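Local atomic coordinates of L-asparagine oxygenase (Streptomyces coelicolor, PDB entry 2OG5), a protein that hydroxylates L-asparagine at its beta carbon, using iron(II), 2-oxoglutarate and oxygen, to supply (2S,3S)-3-hydroxyasparagine for the calcium-dependent lipopeptide antibiotic. Residues S222-T234 with A248-P260. Residues are numbered along the deposited sequence; the frame is centred on the assembly and turned at random.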
loop_
_atom_site.group_PDB
_atom_site.type_symbol
_atom_site.label_atom_id
_atom_site.label_comp_id
_atom_site.label_asym_id
_atom_site.label_seq_id
_atom_site.Cartn_x
_atom_site.Cartn_y
_atom_site.Cartn_z
ATOM N N SER A 222 2.096 -24.214 -18.889
ATOM C CA SER A 222 2.225 -25.060 -17.700
ATOM C C SER A 222 2.219 -24.216 -16.426
ATOM O O SER A 222 1.614 -24.606 -15.427
ATOM C CB SER A 222 3.490 -25.935 -17.772
ATOM O OG SER A 222 4.672 -25.172 -17.971
ATOM N N THR A 223 2.890 -23.066 -16.471
ATOM C CA THR A 223 2.899 -22.137 -15.347
ATOM C C THR A 223 1.508 -21.557 -15.121
ATOM O O THR A 223 1.026 -21.556 -13.993
ATOM C CB THR A 223 3.956 -21.034 -15.535
ATOM O OG1 THR A 223 5.253 -21.609 -15.330
ATOM C CG2 THR A 223 3.757 -19.885 -14.543
ATOM N N VAL A 224 0.853 -21.100 -16.183
ATOM C CA VAL A 224 -0.502 -20.549 -16.047
ATOM C C VAL A 224 -1.450 -21.600 -15.464
ATOM O O VAL A 224 -2.170 -21.332 -14.508
ATOM C CB VAL A 224 -1.047 -19.991 -17.386
ATOM C CG1 VAL A 224 -2.514 -19.572 -17.250
ATOM C CG2 VAL A 224 -0.190 -18.812 -17.843
ATOM N N ASP A 225 -1.433 -22.810 -16.019
ATOM C CA ASP A 225 -2.242 -23.902 -15.471
ATOM C C ASP A 225 -1.955 -24.154 -13.986
ATOM O O ASP A 225 -2.882 -24.336 -13.193
ATOM C CB ASP A 225 -2.014 -25.198 -16.263
ATOM C CG ASP A 225 -2.700 -25.194 -17.628
ATOM O OD1 ASP A 225 -3.531 -24.301 -17.906
ATOM O OD2 ASP A 225 -2.401 -26.111 -18.424
ATOM N N ALA A 226 -0.679 -24.150 -13.608
ATOM C CA ALA A 226 -0.299 -24.346 -12.208
ATOM C C ALA A 226 -0.864 -23.246 -11.294
ATOM O O ALA A 226 -1.367 -23.534 -10.210
ATOM C CB ALA A 226 1.228 -24.426 -12.068
ATOM N N LEU A 227 -0.808 -21.997 -11.749
ATOM C CA LEU A 227 -1.199 -20.860 -10.909
ATOM C C LEU A 227 -2.704 -20.814 -10.641
ATOM O O LEU A 227 -3.145 -20.238 -9.642
ATOM C CB LEU A 227 -0.714 -19.537 -11.523
ATOM C CG LEU A 227 0.804 -19.333 -11.543
ATOM C CD1 LEU A 227 1.180 -18.119 -12.395
ATOM C CD2 LEU A 227 1.370 -19.210 -10.130
ATOM N N TRP A 228 -3.491 -21.441 -11.520
ATOM C CA TRP A 228 -4.942 -21.584 -11.316
ATOM C C TRP A 228 -5.332 -22.761 -10.412
ATOM O O TRP A 228 -6.494 -22.880 -10.021
ATOM C CB TRP A 228 -5.670 -21.733 -12.665
ATOM C CG TRP A 228 -5.800 -20.459 -13.431
ATOM C CD1 TRP A 228 -5.097 -20.097 -14.534
ATOM C CD2 TRP A 228 -6.692 -19.372 -13.143
ATOM N NE1 TRP A 228 -5.485 -18.848 -14.957
ATOM C CE2 TRP A 228 -6.467 -18.382 -14.120
ATOM C CE3 TRP A 228 -7.649 -19.139 -12.154
ATOM C CZ2 TRP A 228 -7.168 -17.177 -14.139
ATOM C CZ3 TRP A 228 -8.350 -17.951 -12.179
ATOM C CH2 TRP A 228 -8.101 -16.981 -13.162
ATOM N N ALA A 229 -4.373 -23.624 -10.087
ATOM C CA ALA A 229 -4.647 -24.821 -9.290
ATOM C C ALA A 229 -4.493 -24.515 -7.799
ATOM O O ALA A 229 -3.674 -23.669 -7.418
ATOM C CB ALA A 229 -3.714 -25.956 -9.702
ATOM N N PRO A 230 -5.266 -25.203 -6.941
ATOM C CA PRO A 230 -5.184 -24.980 -5.500
ATOM C C PRO A 230 -3.962 -25.645 -4.872
ATOM O O PRO A 230 -4.095 -26.578 -4.075
ATOM C CB PRO A 230 -6.488 -25.602 -4.987
ATOM C CG PRO A 230 -6.742 -26.707 -5.926
ATOM C CD PRO A 230 -6.286 -26.217 -7.274
ATOM N N GLU A 231 -2.775 -25.161 -5.230
ATOM C CA GLU A 231 -1.537 -25.835 -4.864
ATOM C C GLU A 231 -0.534 -24.888 -4.206
ATOM O O GLU A 231 0.679 -25.101 -4.286
ATOM C CB GLU A 231 -0.958 -26.512 -6.106
ATOM C CG GLU A 231 -1.918 -27.561 -6.665
ATOM C CD GLU A 231 -1.405 -28.281 -7.886
ATOM O OE1 GLU A 231 -0.263 -28.029 -8.313
ATOM O OE2 GLU A 231 -2.163 -29.121 -8.414
ATOM N N PHE A 232 -1.061 -23.867 -3.530
ATOM C CA PHE A 232 -0.239 -22.858 -2.863
ATOM C C PHE A 232 -0.789 -22.556 -1.475
ATOM O O PHE A 232 -1.983 -22.304 -1.307
ATOM C CB PHE A 232 -0.198 -21.581 -3.696
ATOM C CG PHE A 232 0.177 -21.807 -5.132
ATOM C CD1 PHE A 232 1.501 -21.754 -5.538
ATOM C CD2 PHE A 232 -0.801 -22.101 -6.075
ATOM C CE1 PHE A 232 1.848 -21.959 -6.868
ATOM C CE2 PHE A 232 -0.470 -22.319 -7.394
ATOM C CZ PHE A 232 0.861 -22.249 -7.800
ATOM N N ARG A 233 0.093 -22.551 -0.483
ATOM C CA ARG A 233 -0.290 -22.313 0.902
ATOM C C ARG A 233 0.359 -21.021 1.402
ATOM O O ARG A 233 1.578 -20.913 1.425
ATOM C CB ARG A 233 0.185 -23.483 1.755
ATOM C CG ARG A 233 -0.243 -23.431 3.212
ATOM C CD ARG A 233 0.275 -24.654 3.961
ATOM N NE ARG A 233 -0.258 -25.911 3.417
ATOM C CZ ARG A 233 -1.381 -26.514 3.813
ATOM N NH1 ARG A 233 -2.150 -25.993 4.770
ATOM N NH2 ARG A 233 -1.752 -27.655 3.236
ATOM N N THR A 234 -0.463 -20.051 1.799
ATOM C CA THR A 234 0.032 -18.791 2.366
ATOM C C THR A 234 -0.488 -18.655 3.794
ATOM O O THR A 234 -1.574 -18.144 4.024
ATOM C CB THR A 234 -0.408 -17.591 1.506
ATOM O OG1 THR A 234 -0.061 -17.832 0.138
ATOM C CG2 THR A 234 0.278 -16.293 1.966
ATOM N N ALA A 248 -5.578 -23.294 4.132
ATOM C CA ALA A 248 -5.770 -24.375 3.163
ATOM C C ALA A 248 -5.138 -24.002 1.818
ATOM O O ALA A 248 -5.049 -22.808 1.483
ATOM C CB ALA A 248 -7.242 -24.661 2.985
ATOM N N PRO A 249 -4.700 -25.014 1.039
ATOM C CA PRO A 249 -4.096 -24.718 -0.260
ATOM C C PRO A 249 -5.090 -24.064 -1.212
ATOM O O PRO A 249 -6.239 -24.484 -1.282
ATOM C CB PRO A 249 -3.681 -26.095 -0.788
ATOM C CG PRO A 249 -3.657 -26.986 0.408
ATOM C CD PRO A 249 -4.728 -26.461 1.307
ATOM N N ALA A 250 -4.637 -23.044 -1.934
ATOM C CA ALA A 250 -5.510 -22.275 -2.813
ATOM C C ALA A 250 -4.730 -21.795 -4.026
ATOM O O ALA A 250 -3.504 -21.820 -4.006
ATOM C CB ALA A 250 -6.087 -21.090 -2.057
ATOM N N PRO A 251 -5.432 -21.357 -5.083
ATOM C CA PRO A 251 -4.756 -20.818 -6.260
ATOM C C PRO A 251 -4.125 -19.454 -6.035
ATOM O O PRO A 251 -4.505 -18.733 -5.108
ATOM C CB PRO A 251 -5.886 -20.689 -7.294
ATOM C CG PRO A 251 -7.014 -21.500 -6.753
ATOM C CD PRO A 251 -6.892 -21.375 -5.273
ATOM N N VAL A 252 -3.180 -19.121 -6.906
ATOM C CA VAL A 252 -2.590 -17.789 -6.950
ATOM C C VAL A 252 -3.451 -16.872 -7.814
ATOM O O VAL A 252 -3.699 -15.730 -7.439
ATOM C CB VAL A 252 -1.144 -17.838 -7.468
ATOM C CG1 VAL A 252 -0.666 -16.464 -7.930
ATOM C CG2 VAL A 252 -0.218 -18.388 -6.378
ATOM N N LEU A 253 -3.930 -17.369 -8.954
ATOM C CA LEU A 253 -4.779 -16.576 -9.839
ATOM C C LEU A 253 -6.245 -16.749 -9.470
ATOM O O LEU A 253 -6.671 -17.846 -9.117
ATOM C CB LEU A 253 -4.542 -16.950 -11.309
ATOM C CG LEU A 253 -3.155 -16.622 -11.871
ATOM C CD1 LEU A 253 -2.985 -17.189 -13.281
ATOM C CD2 LEU A 253 -2.877 -15.113 -11.874
ATOM N N LEU A 254 -6.992 -15.651 -9.566
ATOM C CA LEU A 254 -8.391 -15.571 -9.135
ATOM C C LEU A 254 -9.222 -14.831 -10.171
ATOM O O LEU A 254 -8.744 -13.890 -10.810
ATOM C CB LEU A 254 -8.500 -14.801 -7.804
ATOM C CG LEU A 254 -7.661 -15.305 -6.624
ATOM C CD1 LEU A 254 -7.552 -14.249 -5.546
ATOM C CD2 LEU A 254 -8.272 -16.593 -6.091
ATOM N N GLY A 255 -10.472 -15.248 -10.342
ATOM C CA GLY A 255 -11.414 -14.491 -11.164
ATOM C C GLY A 255 -11.362 -14.788 -12.655
ATOM O O GLY A 255 -11.375 -15.951 -13.069
ATOM N N ASP A 256 -11.319 -13.728 -13.462
ATOM C CA ASP A 256 -11.410 -13.863 -14.919
ATOM C C ASP A 256 -10.133 -14.458 -15.485
ATOM O O ASP A 256 -9.048 -14.194 -14.985
ATOM C CB ASP A 256 -11.660 -12.492 -15.551
ATOM C CG ASP A 256 -11.864 -12.572 -17.043
ATOM O OD1 ASP A 256 -12.949 -13.053 -17.464
ATOM O OD2 ASP A 256 -10.949 -12.165 -17.790
ATOM N N ARG A 257 -10.259 -15.242 -16.548
ATOM C CA ARG A 257 -9.102 -15.934 -17.117
ATOM C C ARG A 257 -8.147 -15.023 -17.870
ATOM O O ARG A 257 -6.948 -15.305 -17.919
ATOM C CB ARG A 257 -9.570 -17.083 -18.008
ATOM C CG ARG A 257 -9.983 -18.288 -17.185
ATOM C CD ARG A 257 -8.794 -19.220 -16.955
ATOM N NE ARG A 257 -9.057 -20.224 -15.922
ATOM C CZ ARG A 257 -8.337 -21.335 -15.744
ATOM N NH1 ARG A 257 -7.300 -21.603 -16.529
ATOM N NH2 ARG A 257 -8.661 -22.192 -14.781
ATOM N N SER A 258 -8.665 -13.947 -18.455
ATOM C CA SER A 258 -7.833 -13.001 -19.189
ATOM C C SER A 258 -7.373 -11.819 -18.337
ATOM O O SER A 258 -6.295 -11.263 -18.579
ATOM C CB SER A 258 -8.561 -12.481 -20.430
ATOM O OG SER A 258 -9.702 -11.732 -20.085
ATOM N N ASP A 259 -8.199 -11.442 -17.356
ATOM C CA ASP A 259 -7.921 -10.313 -16.458
ATOM C C ASP A 259 -8.080 -10.758 -14.993
ATOM O O ASP A 259 -8.919 -10.230 -14.255
ATOM C CB ASP A 259 -8.877 -9.150 -16.810
ATOM C CG ASP A 259 -8.618 -7.869 -16.020
ATOM O OD1 ASP A 259 -7.498 -7.647 -15.512
ATOM O OD2 ASP A 259 -9.555 -7.040 -15.929
ATOM N N PRO A 260 -7.254 -11.725 -14.555
ATOM C CA PRO A 260 -7.386 -12.209 -13.184
ATOM C C PRO A 260 -6.899 -11.230 -12.112
ATOM O O PRO A 260 -6.107 -10.325 -12.389
ATOM C CB PRO A 260 -6.485 -13.445 -13.163
ATOM C CG PRO A 260 -5.461 -13.180 -14.192
ATOM C CD PRO A 260 -6.179 -12.424 -15.286
HETATM O O HOH W 1 -5.160 -17.337 -17.660
HETATM O O HOH W 2 -3.335 -20.392 1.180
#
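W228 slots its indole between R257 and L253, and this sandwich carries much of the contact. The guanidinium of R257 lies flat on one face, planes 7° apart, with CZ 3.5 Å from the centroid of the five-membered ring of W228: a stacked cation-pi pair. A turn at chi2 (-90°) bends the arginine chain, and the two side chains pass each other in opposite directions. On the opposite face CB of L253 makes a CH-pi contact, 3.6 Å from the centroid of the six-membered ring of W228, while D256 O sits at the ring edge. A water bridges NE1 of W228 to R257 O, tying the ring to the backbone of the same arginine.

The apolar packing continues along the segments. L253 CD1 also touches L227 CB, and V252 serves two neighbours: CG2 rests over the F232 ring, 3.7 Å from its centroid, and CB packs against L227 CD2, 3.9 Å away, with CG1 beside it.

Backbone bonds fix the register. L227 O accepts from two successive amides, V252 N in the carbonyl plane and L253 N, 3.1 Å away, from above it. Farther on, A250 N gives F232 O a 2.8 Å bond, returned weakly by F232 N to A250 O; P249 CA adds a CA-H...O contact to F232 O.

F232 and A250 thus form a single antiparallel beta bridge. Beyond it, L227 and F232 lean on helix 274-290, and strand 253-255 pairs with 260-262 in a hairpin that packs round W228, at the periphery of this jelly-roll oxygenase, the contact's centre about 22 Å from that of the chain.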